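Local coordinates for protein telomerase reverse transcriptase (Candida albicans SC5314, PDB 6ZDQ) that probably extends chromosome ends as a reverse transcriptase, copying a template within its RNA component into telomeric DNA repeats, at residues E5-S10 / R42-D47; P9-I14 / G35-L40; E312-Y317 / D487-R492; I333-M338 / V494-L499. All coordinates share one frame; numbering follows the deposited sequence.

Contacts 1 and 2 follow one another along the N-terminal segment: both pack it against helix 34-49, share Pro9 and Ser10, and touch U18 of the bound RNA. Contacts 3 and 4 lie on the opposite side of the chain's centre and reach one antiparallel sheet of the reverse transcriptase palm, where strands 489-492 and 496-501 are neighbours. Contact 4 is a buried, backbone-bonded strand pair with Asp337 and Asp496 on one face and phenylalanines on the other; contact 3 is a partly buried helix-on-sheet contact of apolar and aromatic side chains. In the RNA-touching pair isoleucine and leucine packing is buried, with a carboxylate-to-backbone clasp in contact 1 and a lysine bond to exposed Gln12 in contact 2.

Contact 1. Residues E5-S10 / R42-D47; sequences EMIRPS and RIIAND. With nucleotides of chain B.
Ile7 reaches across two isoleucines of helix 34-49, its CD1 meeting CG2 of Ile43 at 3.7 Å and its CG2 meeting CG1 of Ile44 at 4.0 Å. The pairs cross at about right angles. This is loop-on-helix packing in a mostly helical, RNA-contacting part of the protein: the irregular segment 5-10 runs beside helix 34-49 before helix 11-21 starts. With CG1 beside its backbone N and CG2 anti to it (chi1 -58°), Ile7 spreads its two branches over successive residues of the helix.

Near the end of helix 34-49 the packing turns polar. Asp47 has CG anti to its backbone N (chi1 178°), which carries the carboxylate across to two consecutive backbone amides. Met6 N donates to OD1 of Asp47 at 2.9 Å on the syn lone pair, while Ile7 N makes a weak but straight bond to OD2 of Asp47 at 3.4 Å (167°). OD1 is also held by the hydroxyl of Tyr52, so a second residue steadies the carboxylate that clasps the loop. Glu5 brings a like charge beside it, OE1 being 3.2 Å from OD2 and 2.8 Å from O of Asp47, with the two carboxylate planes nearly perpendicular. Any proton taken up here would probably sit on Glu5, as Asp47 already accepts three bonds. Met6 crosses Asp47 with its CB and CG, then bends back towards Ile173 and Phe177 of helix 148-177.

At the other end of the contact, U18 of chain B comes close to both segments: its C5 lies 3.6 Å from CA of Ser10 and 3.8 Å from CD1 of Ile44.

Contact 2. Residues P9-I14 / G35-L40; sequences PSIQTI and GFKSLL. With nucleotides of chain B.
Two donors grip the carbonyl oxygen of Ser10, the N-cap residue of helix 11-21. Ile14 N closes the first helical turn onto it at 2.9 Å, and Thr13 OG1 adds a bond to the same Ser10 O at 2.8 Å, coming from above the carbonyl plane. The turn fixed in this way presents Ile11 and Ile14 to helix 34-49. Leu40 CD1 touches both of them, 3.7 Å from CG2 of Ile11 and 3.7 Å from CG2 of Ile14, so one methyl bridges two residues three apart on the facing helix. The arrangement is apolar helix-helix packing within the helical region that contacts RNA, and Phe36 extends it to Phe157 of helix 148-177 by an edge-to-face ring contact. Toward the solvent-exposed Gln12, Lys37 runs extended past Ile11, its CG beside CG2, and then bends at chi4. Its NZ reaches OE1 of Gln12 at 2.8 Å, in the carbonyl plane and on a lone pair. The nucleotides of chain B meet both helices: CG1 of Ile11 lies 3.7 Å from C6 of U18, and OG of Ser38 donates to phosphate oxygen OP1 of G20 at 2.5 Å.

Contact 3. Residues E312-Y317 / D487-R492; sequences EKISDY and DFLFVR
Helix segment 312-317 runs antiparallel to strand 489-492, their short axes at 177° and 9.7 Å apart at closest approach. Tyr317 and Leu489 carry the contact, each with CG anti to its backbone N, and slide past each other in opposite directions. Leu489 CB sits over the centre of the Tyr317 ring, 3.7 Å from the centroid and 9° off the normal, a CH-pi contact on the ring face. Farther along, CD2 of Leu489 turns to the base of the tyrosine, 3.6 Å from its CB, and comes within 4.3 Å of CG1 of Ile314. This one methyl thus touches both Ile314 and Tyr317, three residues apart on the helix. The phenol end reaches over the backbone of Asp487 and Phe488: CE1 of Tyr317 is 3.2 Å from O of Phe488, and OH is 3.1 Å from O of Asp487. The carboxylate of Asp487 has a stronger partner in Arg324, a salt bridge from OD1 back to a later turn of helix 307-325. The strand belongs to the reverse transcriptase palm. Helix 307-325 packs on the side bearing Leu489 and Val491, Phe490 turns to Val474 of helix 460-477, and strand 496-501 lies alongside, hydrogen-bonded through Leu489 and Val491.

Contact 4. Residues I333-M338 / V494-L499; sequences ILKFDM and VDDFLL
Phe497 starts with CB over the face of the Phe336 ring, 3.6 Å from its centroid and offset toward the rim. CG follows at 3.7 Å from CE2 of Phe336, with CD1 close by. On this flank CE1 packs on the methyl CE of Met338 at 3.6 Å, while CD2 packs on Phe490; SD of Met338 lies 5.5 Å from the Phe497 ring centroid, oblique to it, a Met-aromatic contact. At the tip, CZ meets CD of Arg492. The two phenylalanine rings are nearly parallel (6°) but slid apart, with centroids 5.0 Å from each other. Their backbones form a hydrogen-bonded antiparallel pair, Phe497 N donating almost along the C=O axis of Phe336 at 2.6 Å; Leu334 and Leu499 form another. This pairing joins motifs A and C of the reverse transcriptase palm; Asp337 (motif A) and the Asp495-Asp496 pair (motif C) probably bind the catalytic metal ions, as such aspartates do in this family. On the face opposite the rings, Asp337 and Asp496 form a non-hydrogen-bonded pair with OD2 atoms 4.2 Å apart; with Asp495 near, the three acids would probably favour a bound cation. NZ of Lys335 makes a long salt bridge to OD2 of Asp496 at 4.0 Å.

Contact 1. Residues E5-S10 / R42-D47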
# COMPACT_ATOMS: atom_id res chain seq x y z
N GLU A 5 22.64 -21.84 10.08
CA GLU A 5 22.38 -21.72 11.50
C GLU A 5 21.51 -20.50 11.75
O GLU A 5 21.78 -19.42 11.22
CB GLU A 5 23.69 -21.63 12.30
CG GLU A 5 24.65 -22.79 12.05
CD GLU A 5 24.07 -24.15 12.42
OE1 GLU A 5 23.13 -24.19 13.24
OE2 GLU A 5 24.56 -25.17 11.90
N MET A 6 20.46 -20.67 12.56
CA MET A 6 19.50 -19.60 12.78
C MET A 6 20.07 -18.48 13.64
O MET A 6 19.84 -17.30 13.36
CB MET A 6 18.22 -20.16 13.41
CG MET A 6 17.61 -21.34 12.68
SD MET A 6 16.93 -20.93 11.06
CE MET A 6 18.25 -21.49 9.98
N ILE A 7 20.81 -18.83 14.69
CA ILE A 7 21.29 -17.86 15.67
C ILE A 7 22.75 -17.58 15.34
O ILE A 7 23.66 -18.29 15.77
CB ILE A 7 21.10 -18.35 17.10
CG1 ILE A 7 19.62 -18.65 17.37
CG2 ILE A 7 21.62 -17.33 18.09
CD1 ILE A 7 19.35 -19.17 18.76
N ARG A 8 22.97 -16.53 14.56
CA ARG A 8 24.31 -16.06 14.21
C ARG A 8 24.97 -15.24 15.32
O ARG A 8 26.16 -15.46 15.60
CB ARG A 8 24.25 -15.25 12.91
CG ARG A 8 23.75 -16.04 11.71
CD ARG A 8 23.73 -15.20 10.44
NE ARG A 8 22.78 -14.09 10.52
CZ ARG A 8 23.12 -12.83 10.78
NH1 ARG A 8 24.39 -12.51 10.98
NH2 ARG A 8 22.18 -11.89 10.83
N PRO A 9 24.28 -14.29 15.96
CA PRO A 9 24.96 -13.46 16.97
C PRO A 9 25.39 -14.26 18.19
O PRO A 9 24.88 -15.35 18.47
CB PRO A 9 23.91 -12.41 17.34
CG PRO A 9 22.97 -12.39 16.20
CD PRO A 9 22.91 -13.80 15.72
N SER A 10 26.34 -13.69 18.92
CA SER A 10 26.87 -14.31 20.12
C SER A 10 25.97 -14.02 21.32
O SER A 10 25.05 -13.21 21.26
CB SER A 10 28.30 -13.83 20.40
OG SER A 10 28.31 -12.43 20.67
N ARG A 42 22.23 -23.44 25.62
CA ARG A 42 21.47 -24.64 25.27
C ARG A 42 20.74 -24.46 23.95
O ARG A 42 20.73 -25.38 23.12
CB ARG A 42 20.49 -24.98 26.39
CG ARG A 42 21.14 -25.37 27.70
CD ARG A 42 20.17 -26.09 28.62
NE ARG A 42 19.07 -25.23 29.06
CZ ARG A 42 19.08 -24.53 30.19
NH1 ARG A 42 20.13 -24.58 31.00
NH2 ARG A 42 18.03 -23.77 30.52
N ILE A 43 20.13 -23.30 23.73
CA ILE A 43 19.41 -23.05 22.48
C ILE A 43 20.37 -23.05 21.30
O ILE A 43 20.09 -23.65 20.26
CB ILE A 43 18.62 -21.74 22.57
CG1 ILE A 43 17.63 -21.79 23.73
CG2 ILE A 43 17.89 -21.47 21.27
CD1 ILE A 43 16.90 -20.49 23.98
N ILE A 44 21.52 -22.39 21.45
CA ILE A 44 22.51 -22.38 20.37
C ILE A 44 23.06 -23.78 20.14
O ILE A 44 23.37 -24.15 19.00
CB ILE A 44 23.63 -21.37 20.69
CG1 ILE A 44 23.06 -19.95 20.80
CG2 ILE A 44 24.71 -21.40 19.62
CD1 ILE A 44 24.09 -18.90 21.12
N ALA A 45 23.18 -24.58 21.20
CA ALA A 45 23.59 -25.97 21.03
C ALA A 45 22.57 -26.74 20.19
O ALA A 45 22.94 -27.52 19.31
CB ALA A 45 23.79 -26.64 22.39
N ASN A 46 21.28 -26.54 20.46
CA ASN A 46 20.24 -27.16 19.64
C ASN A 46 20.28 -26.62 18.21
O ASN A 46 20.00 -27.35 17.26
CB ASN A 46 18.86 -26.93 20.26
CG ASN A 46 18.75 -27.48 21.66
OD1 ASN A 46 19.47 -28.42 22.03
ND2 ASN A 46 17.86 -26.91 22.45
N ASP A 47 20.60 -25.33 18.06
CA ASP A 47 20.66 -24.73 16.73
C ASP A 47 21.71 -25.41 15.86
O ASP A 47 21.42 -25.83 14.73
CB ASP A 47 20.94 -23.23 16.86
CG ASP A 47 21.06 -22.53 15.52
OD1 ASP A 47 20.08 -22.57 14.74
OD2 ASP A 47 22.13 -21.95 15.25
P U B 18 35.00 -20.44 23.58
OP1 U B 18 34.58 -21.86 23.57
OP2 U B 18 36.07 -19.99 22.65
O5' U B 18 33.72 -19.53 23.33
C5' U B 18 33.63 -18.24 23.91
C4' U B 18 32.25 -17.97 24.46
O4' U B 18 31.45 -17.26 23.48
C3' U B 18 31.41 -19.19 24.81
O3' U B 18 31.74 -19.76 26.06
C2' U B 18 29.98 -18.66 24.73
O2' U B 18 29.62 -18.01 25.94
C1' U B 18 30.09 -17.60 23.63
N1 U B 18 29.52 -18.03 22.32
C2 U B 18 30.14 -18.98 21.52
O2 U B 18 31.19 -19.54 21.80
N3 U B 18 29.49 -19.27 20.35
C4 U B 18 28.30 -18.73 19.89
O4 U B 18 27.85 -19.10 18.80
C5 U B 18 27.72 -17.76 20.76
C6 U B 18 28.34 -17.46 21.91

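Contact 2. Residues P9-I14 / G35-L40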
# COMPACT_ATOMS: atom_id res chain seq x y z
N PRO A 9 24.28 -14.29 15.96
CA PRO A 9 24.96 -13.46 16.97
C PRO A 9 25.39 -14.26 18.19
O PRO A 9 24.88 -15.35 18.47
CB PRO A 9 23.91 -12.41 17.34
CG PRO A 9 22.97 -12.39 16.20
CD PRO A 9 22.91 -13.80 15.72
N SER A 10 26.34 -13.69 18.92
CA SER A 10 26.87 -14.31 20.12
C SER A 10 25.97 -14.02 21.32
O SER A 10 25.05 -13.21 21.26
CB SER A 10 28.30 -13.83 20.40
OG SER A 10 28.31 -12.43 20.67
N ILE A 11 26.25 -14.71 22.43
CA ILE A 11 25.46 -14.54 23.65
C ILE A 11 25.54 -13.09 24.13
O ILE A 11 24.53 -12.48 24.48
CB ILE A 11 25.93 -15.52 24.73
CG1 ILE A 11 25.61 -16.96 24.31
CG2 ILE A 11 25.28 -15.20 26.07
CD1 ILE A 11 26.00 -17.99 25.34
N GLN A 12 26.75 -12.53 24.16
CA GLN A 12 26.93 -11.16 24.63
C GLN A 12 26.13 -10.17 23.79
O GLN A 12 25.44 -9.29 24.32
CB GLN A 12 28.41 -10.79 24.64
CG GLN A 12 29.10 -11.01 25.98
CD GLN A 12 28.62 -10.05 27.04
OE1 GLN A 12 27.71 -10.36 27.82
NE2 GLN A 12 29.23 -8.87 27.09
N THR A 13 26.22 -10.30 22.46
CA THR A 13 25.49 -9.38 21.59
C THR A 13 23.98 -9.55 21.74
O THR A 13 23.24 -8.56 21.73
CB THR A 13 25.91 -9.60 20.13
OG1 THR A 13 25.63 -10.94 19.74
CG2 THR A 13 27.39 -9.32 19.96
N ILE A 14 23.50 -10.79 21.88
CA ILE A 14 22.07 -11.02 22.06
C ILE A 14 21.58 -10.40 23.36
O ILE A 14 20.51 -9.78 23.41
CB ILE A 14 21.76 -12.53 22.00
CG1 ILE A 14 22.00 -13.07 20.59
CG2 ILE A 14 20.33 -12.80 22.43
CD1 ILE A 14 21.85 -14.56 20.48
N GLY A 35 21.65 -16.94 34.57
CA GLY A 35 20.71 -17.96 34.14
C GLY A 35 20.34 -17.84 32.67
O GLY A 35 20.14 -18.85 31.98
N PHE A 36 20.24 -16.61 32.17
CA PHE A 36 19.91 -16.42 30.76
C PHE A 36 21.06 -16.83 29.85
O PHE A 36 20.84 -17.41 28.78
CB PHE A 36 19.51 -14.97 30.50
CG PHE A 36 19.17 -14.68 29.07
CD1 PHE A 36 18.01 -15.18 28.51
CD2 PHE A 36 20.02 -13.91 28.28
CE1 PHE A 36 17.70 -14.92 27.19
CE2 PHE A 36 19.71 -13.65 26.96
CZ PHE A 36 18.55 -14.16 26.41
N LYS A 37 22.30 -16.53 30.25
CA LYS A 37 23.45 -16.96 29.47
C LYS A 37 23.50 -18.48 29.34
O LYS A 37 23.95 -19.00 28.31
CB LYS A 37 24.74 -16.45 30.10
CG LYS A 37 24.96 -14.95 29.96
CD LYS A 37 26.23 -14.51 30.67
CE LYS A 37 26.51 -13.03 30.46
NZ LYS A 37 26.82 -12.73 29.03
N SER A 38 23.04 -19.20 30.36
CA SER A 38 22.98 -20.66 30.27
C SER A 38 21.90 -21.10 29.29
O SER A 38 22.13 -22.01 28.47
CB SER A 38 22.73 -21.26 31.65
OG SER A 38 23.75 -20.89 32.56
N LEU A 39 20.72 -20.48 29.36
CA LEU A 39 19.63 -20.85 28.46
C LEU A 39 20.01 -20.61 27.00
O LEU A 39 19.68 -21.42 26.12
CB LEU A 39 18.37 -20.07 28.82
CG LEU A 39 17.12 -20.37 27.98
CD1 LEU A 39 16.67 -21.81 28.18
CD2 LEU A 39 16.00 -19.40 28.31
N LEU A 40 20.69 -19.50 26.72
CA LEU A 40 21.13 -19.21 25.35
C LEU A 40 22.07 -20.29 24.83
O LEU A 40 21.95 -20.72 23.68
CB LEU A 40 21.80 -17.84 25.29
CG LEU A 40 20.96 -16.67 24.76
CD1 LEU A 40 21.80 -15.40 24.69
CD2 LEU A 40 20.37 -17.01 23.40
P U B 18 35.00 -20.44 23.58
OP1 U B 18 34.58 -21.86 23.57
OP2 U B 18 36.07 -19.99 22.65
O5' U B 18 33.72 -19.53 23.33
C5' U B 18 33.63 -18.24 23.91
C4' U B 18 32.25 -17.97 24.46
O4' U B 18 31.45 -17.26 23.48
C3' U B 18 31.41 -19.19 24.81
O3' U B 18 31.74 -19.76 26.06
C2' U B 18 29.98 -18.66 24.73
O2' U B 18 29.62 -18.01 25.94
C1' U B 18 30.09 -17.60 23.63
N1 U B 18 29.52 -18.03 22.32
C2 U B 18 30.14 -18.98 21.52
O2 U B 18 31.19 -19.54 21.80
N3 U B 18 29.49 -19.27 20.35
C4 U B 18 28.30 -18.73 19.89
O4 U B 18 27.85 -19.10 18.80
C5 U B 18 27.72 -17.76 20.76
C6 U B 18 28.34 -17.46 21.91
P G B 20 26.81 -21.96 31.79
OP1 G B 20 25.54 -22.60 32.21
OP2 G B 20 26.85 -20.51 31.48
O5' G B 20 27.89 -22.25 32.92
C5' G B 20 28.24 -21.25 33.87
C4' G B 20 28.12 -21.76 35.29
O4' G B 20 29.15 -21.14 36.11
C3' G B 20 26.79 -21.47 35.97
O3' G B 20 26.47 -22.54 36.86
C2' G B 20 27.10 -20.21 36.78
O2' G B 20 26.26 -19.98 37.89
C1' G B 20 28.54 -20.49 37.21
N9 G B 20 29.33 -19.29 37.53
C8 G B 20 30.08 -19.11 38.67
N7 G B 20 30.69 -17.96 38.71
C5 G B 20 30.34 -17.34 37.52
C6 G B 20 30.70 -16.07 37.01
O6 G B 20 31.43 -15.21 37.52
N1 G B 20 30.12 -15.84 35.76
C2 G B 20 29.29 -16.71 35.10
N2 G B 20 28.83 -16.31 33.91
N3 G B 20 28.95 -17.90 35.57
C4 G B 20 29.50 -18.15 36.78

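Contact 3. Residues E312-Y317 / D487-R492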
# COMPACT_ATOMS: atom_id res chain seq x y z
N GLU A 312 -17.06 9.55 -10.92
CA GLU A 312 -17.75 10.83 -11.01
C GLU A 312 -17.84 11.32 -12.45
O GLU A 312 -18.86 11.88 -12.86
CB GLU A 312 -17.04 11.87 -10.13
CG GLU A 312 -17.99 12.85 -9.46
CD GLU A 312 -18.89 12.18 -8.44
OE1 GLU A 312 -18.39 11.34 -7.66
OE2 GLU A 312 -20.10 12.49 -8.42
N LYS A 313 -16.78 11.10 -13.24
CA LYS A 313 -16.82 11.47 -14.65
C LYS A 313 -17.91 10.71 -15.39
O LYS A 313 -18.60 11.27 -16.25
CB LYS A 313 -15.46 11.22 -15.30
CG LYS A 313 -14.37 12.21 -14.90
CD LYS A 313 -14.58 13.57 -15.53
CE LYS A 313 -13.44 14.52 -15.18
NZ LYS A 313 -13.63 15.87 -15.78
N ILE A 314 -18.08 9.42 -15.07
CA ILE A 314 -19.14 8.63 -15.69
C ILE A 314 -20.51 9.10 -15.21
O ILE A 314 -21.48 9.13 -15.97
CB ILE A 314 -18.92 7.13 -15.42
CG1 ILE A 314 -17.57 6.68 -15.97
CG2 ILE A 314 -20.04 6.30 -16.03
CD1 ILE A 314 -17.26 5.22 -15.72
N SER A 315 -20.61 9.48 -13.93
CA SER A 315 -21.87 9.99 -13.41
C SER A 315 -22.24 11.33 -14.04
O SER A 315 -23.43 11.61 -14.23
CB SER A 315 -21.80 10.11 -11.89
OG SER A 315 -21.62 8.84 -11.28
N ASP A 316 -21.24 12.16 -14.35
CA ASP A 316 -21.52 13.41 -15.04
C ASP A 316 -22.01 13.17 -16.46
O ASP A 316 -22.91 13.86 -16.94
CB ASP A 316 -20.28 14.30 -15.04
CG ASP A 316 -19.82 14.67 -13.64
OD1 ASP A 316 -20.49 14.26 -12.67
OD2 ASP A 316 -18.79 15.36 -13.52
N TYR A 317 -21.42 12.19 -17.15
CA TYR A 317 -21.84 11.88 -18.51
C TYR A 317 -23.24 11.28 -18.53
O TYR A 317 -24.02 11.55 -19.45
CB TYR A 317 -20.83 10.94 -19.17
CG TYR A 317 -20.96 10.88 -20.67
CD1 TYR A 317 -20.77 12.02 -21.45
CD2 TYR A 317 -21.25 9.69 -21.32
CE1 TYR A 317 -20.88 11.97 -22.83
CE2 TYR A 317 -21.36 9.63 -22.69
CZ TYR A 317 -21.17 10.77 -23.44
OH TYR A 317 -21.29 10.72 -24.81
N ASP A 487 -20.38 15.45 -27.22
CA ASP A 487 -21.16 14.29 -26.80
C ASP A 487 -20.32 13.01 -26.85
O ASP A 487 -20.62 12.05 -27.55
CB ASP A 487 -22.44 14.14 -27.65
CG ASP A 487 -23.53 13.38 -26.93
OD1 ASP A 487 -23.34 13.07 -25.73
OD2 ASP A 487 -24.57 13.10 -27.55
N PHE A 488 -19.24 13.03 -26.07
CA PHE A 488 -18.40 11.85 -25.87
C PHE A 488 -17.80 11.92 -24.48
O PHE A 488 -17.93 12.92 -23.77
CB PHE A 488 -17.31 11.75 -26.94
CG PHE A 488 -16.20 12.75 -26.78
CD1 PHE A 488 -16.34 14.04 -27.26
CD2 PHE A 488 -15.03 12.41 -26.14
CE1 PHE A 488 -15.33 14.96 -27.11
CE2 PHE A 488 -14.01 13.33 -25.98
CZ PHE A 488 -14.16 14.61 -26.47
N LEU A 489 -17.13 10.84 -24.09
CA LEU A 489 -16.48 10.78 -22.78
C LEU A 489 -15.20 9.97 -22.92
O LEU A 489 -15.26 8.76 -23.17
CB LEU A 489 -17.40 10.17 -21.73
CG LEU A 489 -16.75 9.91 -20.37
CD1 LEU A 489 -16.32 11.22 -19.72
CD2 LEU A 489 -17.68 9.14 -19.45
N PHE A 490 -14.06 10.63 -22.75
CA PHE A 490 -12.75 9.98 -22.78
C PHE A 490 -12.05 10.23 -21.46
O PHE A 490 -11.97 11.38 -21.00
CB PHE A 490 -11.91 10.50 -23.95
CG PHE A 490 -10.75 9.62 -24.31
CD1 PHE A 490 -10.92 8.55 -25.17
CD2 PHE A 490 -9.49 9.86 -23.78
CE1 PHE A 490 -9.85 7.73 -25.50
CE2 PHE A 490 -8.42 9.05 -24.11
CZ PHE A 490 -8.60 7.98 -24.97
N VAL A 491 -11.56 9.16 -20.83
CA VAL A 491 -10.92 9.26 -19.52
C VAL A 491 -9.75 8.29 -19.45
O VAL A 491 -9.85 7.14 -19.90
CB VAL A 491 -11.93 9.00 -18.38
CG1 VAL A 491 -12.65 7.68 -18.60
CG2 VAL A 491 -11.24 9.02 -17.03
N ARG A 492 -8.63 8.76 -18.90
CA ARG A 492 -7.43 7.96 -18.69
C ARG A 492 -7.01 8.09 -17.24
O ARG A 492 -6.65 9.19 -16.80
CB ARG A 492 -6.30 8.41 -19.61
CG ARG A 492 -4.94 7.82 -19.26
CD ARG A 492 -3.80 8.66 -19.82
NE ARG A 492 -3.57 9.87 -19.04
CZ ARG A 492 -2.74 9.94 -18.00
NH1 ARG A 492 -2.06 8.87 -17.62
NH2 ARG A 492 -2.59 11.08 -17.34

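Contact 4. Residues I333-M338 / V494-L499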
# COMPACT_ATOMS: atom_id res chain seq x y z
N ILE A 333 -18.85 1.70 -26.21
CA ILE A 333 -17.83 1.75 -25.17
C ILE A 333 -16.53 1.15 -25.70
O ILE A 333 -16.53 0.24 -26.54
CB ILE A 333 -18.30 1.03 -23.89
CG1 ILE A 333 -19.65 1.58 -23.43
CG2 ILE A 333 -17.29 1.21 -22.77
CD1 ILE A 333 -20.83 0.74 -23.82
N LEU A 334 -15.40 1.67 -25.20
CA LEU A 334 -14.08 1.22 -25.64
C LEU A 334 -13.15 1.24 -24.43
O LEU A 334 -12.73 2.31 -23.99
CB LEU A 334 -13.55 2.09 -26.77
CG LEU A 334 -13.76 1.53 -28.18
CD1 LEU A 334 -13.15 2.44 -29.21
CD2 LEU A 334 -13.16 0.14 -28.31
N LYS A 335 -12.84 0.06 -23.90
CA LYS A 335 -11.95 -0.09 -22.75
C LYS A 335 -10.65 -0.75 -23.23
O LYS A 335 -10.66 -1.90 -23.67
CB LYS A 335 -12.61 -0.91 -21.65
CG LYS A 335 -11.81 -0.98 -20.35
CD LYS A 335 -10.98 -2.25 -20.26
CE LYS A 335 -10.19 -2.29 -18.96
NZ LYS A 335 -9.38 -3.53 -18.83
N PHE A 336 -9.55 -0.01 -23.14
CA PHE A 336 -8.24 -0.53 -23.50
C PHE A 336 -7.20 0.00 -22.53
O PHE A 336 -7.43 0.97 -21.81
CB PHE A 336 -7.86 -0.19 -24.95
CG PHE A 336 -7.77 1.28 -25.23
CD1 PHE A 336 -8.92 2.02 -25.47
CD2 PHE A 336 -6.54 1.92 -25.29
CE1 PHE A 336 -8.84 3.37 -25.75
CE2 PHE A 336 -6.46 3.27 -25.57
CZ PHE A 336 -7.61 4.00 -25.80
N ASP A 337 -6.03 -0.65 -22.52
CA ASP A 337 -4.96 -0.30 -21.61
C ASP A 337 -3.62 -0.50 -22.30
O ASP A 337 -3.52 -1.17 -23.33
CB ASP A 337 -5.01 -1.12 -20.31
CG ASP A 337 -4.79 -2.60 -20.56
OD1 ASP A 337 -5.49 -3.18 -21.41
OD2 ASP A 337 -3.91 -3.19 -19.90
N MET A 338 -2.58 0.11 -21.72
CA MET A 338 -1.23 0.05 -22.26
C MET A 338 -0.41 -0.97 -21.49
O MET A 338 -0.39 -0.95 -20.25
CB MET A 338 -0.56 1.43 -22.20
CG MET A 338 -1.38 2.54 -22.85
SD MET A 338 -1.66 2.25 -24.60
CE MET A 338 -2.87 3.52 -24.97
N VAL A 494 -4.52 6.01 -15.25
CA VAL A 494 -3.06 5.98 -15.27
C VAL A 494 -2.59 5.43 -16.60
O VAL A 494 -1.87 6.10 -17.36
CB VAL A 494 -2.52 5.15 -14.10
CG1 VAL A 494 -1.01 4.99 -14.21
CG2 VAL A 494 -2.89 5.81 -12.78
N ASP A 495 -3.00 4.19 -16.90
CA ASP A 495 -2.72 3.53 -18.16
C ASP A 495 -3.94 2.87 -18.78
O ASP A 495 -3.87 2.48 -19.95
CB ASP A 495 -1.61 2.47 -17.99
CG ASP A 495 -2.01 1.33 -17.07
OD1 ASP A 495 -2.74 1.58 -16.09
OD2 ASP A 495 -1.59 0.18 -17.32
N ASP A 496 -5.05 2.75 -18.06
CA ASP A 496 -6.27 2.20 -18.63
C ASP A 496 -7.14 3.32 -19.18
O ASP A 496 -7.30 4.37 -18.54
CB ASP A 496 -7.04 1.38 -17.60
CG ASP A 496 -6.27 0.15 -17.12
OD1 ASP A 496 -5.32 0.32 -16.34
OD2 ASP A 496 -6.63 -0.98 -17.52
N PHE A 497 -7.71 3.10 -20.36
CA PHE A 497 -8.49 4.11 -21.06
C PHE A 497 -9.93 3.64 -21.24
O PHE A 497 -10.19 2.44 -21.37
CB PHE A 497 -7.90 4.43 -22.44
CG PHE A 497 -6.55 5.08 -22.39
CD1 PHE A 497 -5.42 4.35 -22.03
CD2 PHE A 497 -6.39 6.41 -22.75
CE1 PHE A 497 -4.18 4.95 -21.99
CE2 PHE A 497 -5.14 7.01 -22.72
CZ PHE A 497 -4.04 6.27 -22.34
N LEU A 498 -10.85 4.59 -21.24
CA LEU A 498 -12.27 4.30 -21.43
C LEU A 498 -12.88 5.38 -22.31
O LEU A 498 -12.58 6.57 -22.15
CB LEU A 498 -13.01 4.23 -20.09
CG LEU A 498 -14.46 3.75 -20.13
CD1 LEU A 498 -14.53 2.30 -20.57
CD2 LEU A 498 -15.13 3.94 -18.78
N LEU A 499 -13.74 4.96 -23.24
CA LEU A 499 -14.45 5.88 -24.12
C LEU A 499 -15.90 5.45 -24.22
O LEU A 499 -16.18 4.29 -24.53
CB LEU A 499 -13.81 5.93 -25.51
CG LEU A 499 -14.45 6.86 -26.54
CD1 LEU A 499 -13.38 7.56 -27.36
CD2 LEU A 499 -15.40 6.10 -27.45